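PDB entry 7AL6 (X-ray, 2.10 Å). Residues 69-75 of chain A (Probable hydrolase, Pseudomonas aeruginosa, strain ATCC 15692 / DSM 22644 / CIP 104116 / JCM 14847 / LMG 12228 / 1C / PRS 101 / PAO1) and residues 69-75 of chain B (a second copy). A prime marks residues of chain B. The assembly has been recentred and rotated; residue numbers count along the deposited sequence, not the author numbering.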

# COMPACT_ATOMS: atom_id res chain seq x y z
N ARG A 69 -1.92 0.44 9.88
CA ARG A 69 -0.90 -0.37 9.23
C ARG A 69 -1.36 -0.79 7.83
O ARG A 69 -2.56 -0.90 7.56
N ALA A 70 -0.39 -1.06 6.96
CA ALA A 70 -0.69 -1.57 5.63
C ALA A 70 -1.43 -2.90 5.69
O ALA A 70 -1.49 -3.58 6.73
N GLU A 71 -2.03 -3.26 4.55
CA GLU A 71 -2.82 -4.49 4.45
C GLU A 71 -2.01 -5.71 4.89
O GLU A 71 -0.84 -5.85 4.53
N GLY A 72 -2.66 -6.62 5.60
CA GLY A 72 -2.05 -7.85 6.06
C GLY A 72 -1.11 -7.73 7.26
O GLY A 72 -0.75 -8.76 7.83
N ALA A 73 -0.69 -6.53 7.65
CA ALA A 73 0.18 -6.38 8.81
C ALA A 73 -0.60 -6.60 10.11
O ALA A 73 -1.80 -6.36 10.18
N SER A 74 0.09 -7.08 11.12
CA SER A 74 -0.45 -7.46 12.44
C SER A 74 -0.33 -6.35 13.48
O SER A 74 0.43 -5.45 13.28
N TYR A 75 -1.08 -6.42 14.57
CA TYR A 75 -1.01 -5.46 15.69
C TYR A 75 -0.60 -6.24 16.95
O TYR A 75 -1.32 -6.23 17.91
N ARG B 69 4.76 -9.02 0.53
CA ARG B 69 3.80 -8.46 1.47
C ARG B 69 3.94 -6.94 1.52
O ARG B 69 4.99 -6.37 1.22
N ALA B 70 2.87 -6.29 1.97
CA ALA B 70 2.93 -4.84 2.11
C ALA B 70 3.94 -4.43 3.18
O ALA B 70 4.42 -5.23 3.99
N GLU B 71 4.26 -3.14 3.16
CA GLU B 71 5.19 -2.52 4.08
C GLU B 71 4.81 -2.85 5.50
O GLU B 71 3.64 -2.73 5.89
N GLY B 72 5.81 -3.26 6.28
CA GLY B 72 5.63 -3.55 7.70
C GLY B 72 5.06 -4.91 8.03
O GLY B 72 4.96 -5.25 9.22
N ALA B 73 4.62 -5.69 7.05
CA ALA B 73 4.04 -6.99 7.36
C ALA B 73 5.15 -8.03 7.52
O ALA B 73 6.17 -7.97 6.84
N SER B 74 4.93 -8.99 8.40
CA SER B 74 5.90 -10.02 8.77
C SER B 74 5.78 -11.27 7.90
O SER B 74 4.74 -11.54 7.28
N TYR B 75 6.87 -12.06 7.86
CA TYR B 75 6.85 -13.37 7.21
C TYR B 75 6.99 -14.48 8.24
O TYR B 75 8.00 -15.19 8.24

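Which side chains make the apolar contact? Four alanines do, in two like-with-like pairs. Ala70 and Ala70′ each direct their CA-to-CB bond toward the other stretch, and Ala70 CB meets Ala70′ CB at 3.6 Å. Ala73 CB lies 4.2 Å from Ala73′ CB, although Ala73 points sideways while Ala73′ points toward its partner; Ala73′ CB also lies 4.0 Å from Ala73 CA. Of the two pairs, this one brings the backbones closer, with Ala73 CA 4.2 Å from Ala73′ CA, and its side chains are only methyls.

How do the turns shape this surface? Each stretch folds into a type II turn from Ala70 to Ala73, closed by Ala73 N donating to Ala70 O at 3.2 Å and Ala73′ N to Ala70′ O at 3.1 Å. Backbone carbonyls face the opposing methyls: Ala70 CB is 3.4 Å from Glu71′ O, and Ala70′ CB is 3.6 Å from Glu71 O. Gly72 and Gly72′ have positive phi, which favours glycine. The Glu71 and Glu71′ side chains, both m at chi1, start sideways and lead away at their ends.

What supplies the polar links, with no direct hydrogen bond between the stretches? Water does. Water 1 accepts from Ala70 N (2.9 Å) and donates to Glu71′ O (2.7 Å); water 2 repeats this between Ala70′ N (2.8 Å) and Glu71 O (2.7 Å). Ser74 OG and Ser74′ OG, both p, lie 4.4 Å apart, and water 5 bridges them, 2.7 Å from Ser74 OG and 2.6 Å from Ser74′ OG. Water 6 accepts from Ser74 N at 3.1 Å and Ser74′ N at 2.9 Å.

What do the tyrosines do? Both, m at chi1, remain out of reach of the opposing stretch, each hydroxyl accepting from a backbone nitrogen of its own: Arg69 N donates to Tyr75 OH at 3.1 Å, and Arg69′ N to Tyr75′ OH at 2.9 Å.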

# COMPACT_ATOMS: atom_id res chain seq x y z
CB ARG A 69 -0.61 -1.63 10.04
CG ARG A 69 -0.06 -1.40 11.46
CD ARG A 69 0.60 -2.68 11.99
NE ARG A 69 1.02 -2.55 13.38
CZ ARG A 69 2.01 -1.77 13.78
NH1 ARG A 69 2.70 -1.07 12.90
NH2 ARG A 69 2.32 -1.70 15.06
CB ALA A 70 0.60 -1.72 4.82
CB GLU A 71 -3.22 -4.70 2.99
CG GLU A 71 -4.08 -3.64 2.39
CD GLU A 71 -5.54 -4.04 2.39
OE1 GLU A 71 -6.25 -3.68 1.43
OE2 GLU A 71 -5.96 -4.73 3.35
CB ALA A 73 0.83 -5.00 8.83
CB SER A 74 0.24 -8.70 12.85
OG SER A 74 1.60 -8.47 13.08
CB TYR A 75 -2.30 -4.68 15.90
CG TYR A 75 -2.62 -3.60 14.89
CD1 TYR A 75 -3.30 -3.89 13.73
CD2 TYR A 75 -2.33 -2.28 15.14
CE1 TYR A 75 -3.64 -2.91 12.82
CE2 TYR A 75 -2.65 -1.29 14.24
CZ TYR A 75 -3.31 -1.60 13.08
OH TYR A 75 -3.63 -0.65 12.19
CB ARG B 69 4.01 -9.01 2.87
CG ARG B 69 3.80 -10.53 3.00
CD ARG B 69 3.54 -10.87 4.43
NE ARG B 69 3.49 -12.30 4.69
CZ ARG B 69 2.54 -13.15 4.29
NH1 ARG B 69 1.50 -12.73 3.59
NH2 ARG B 69 2.65 -14.44 4.59
CB ALA B 70 1.55 -4.26 2.44
CB GLU B 71 5.14 -1.00 3.89
CG GLU B 71 5.88 -0.53 2.66
CD GLU B 71 7.37 -0.65 2.81
OE1 GLU B 71 7.84 -0.96 3.94
OE2 GLU B 71 8.08 -0.44 1.80
CB ALA B 73 3.08 -7.41 6.28
CB SER B 74 5.69 -10.40 10.24
OG SER B 74 4.34 -10.73 10.49
CB TYR B 75 7.95 -13.47 6.17
CG TYR B 75 7.73 -12.64 4.93
CD1 TYR B 75 8.19 -11.31 4.84
CD2 TYR B 75 7.09 -13.18 3.84
CE1 TYR B 75 7.99 -10.57 3.65
CE2 TYR B 75 6.89 -12.47 2.69
CZ TYR B 75 7.31 -11.17 2.58
OH TYR B 75 7.05 -10.56 1.37
O HOH W 1 2.44 -0.94 7.56
O HOH W 2 0.50 -7.53 2.82
O HOH W 3 1.11 -10.60 9.94
O HOH W 4 2.89 -5.25 11.98
O HOH W 5 3.29 -10.58 12.81
O HOH W 6 2.64 -8.48 10.15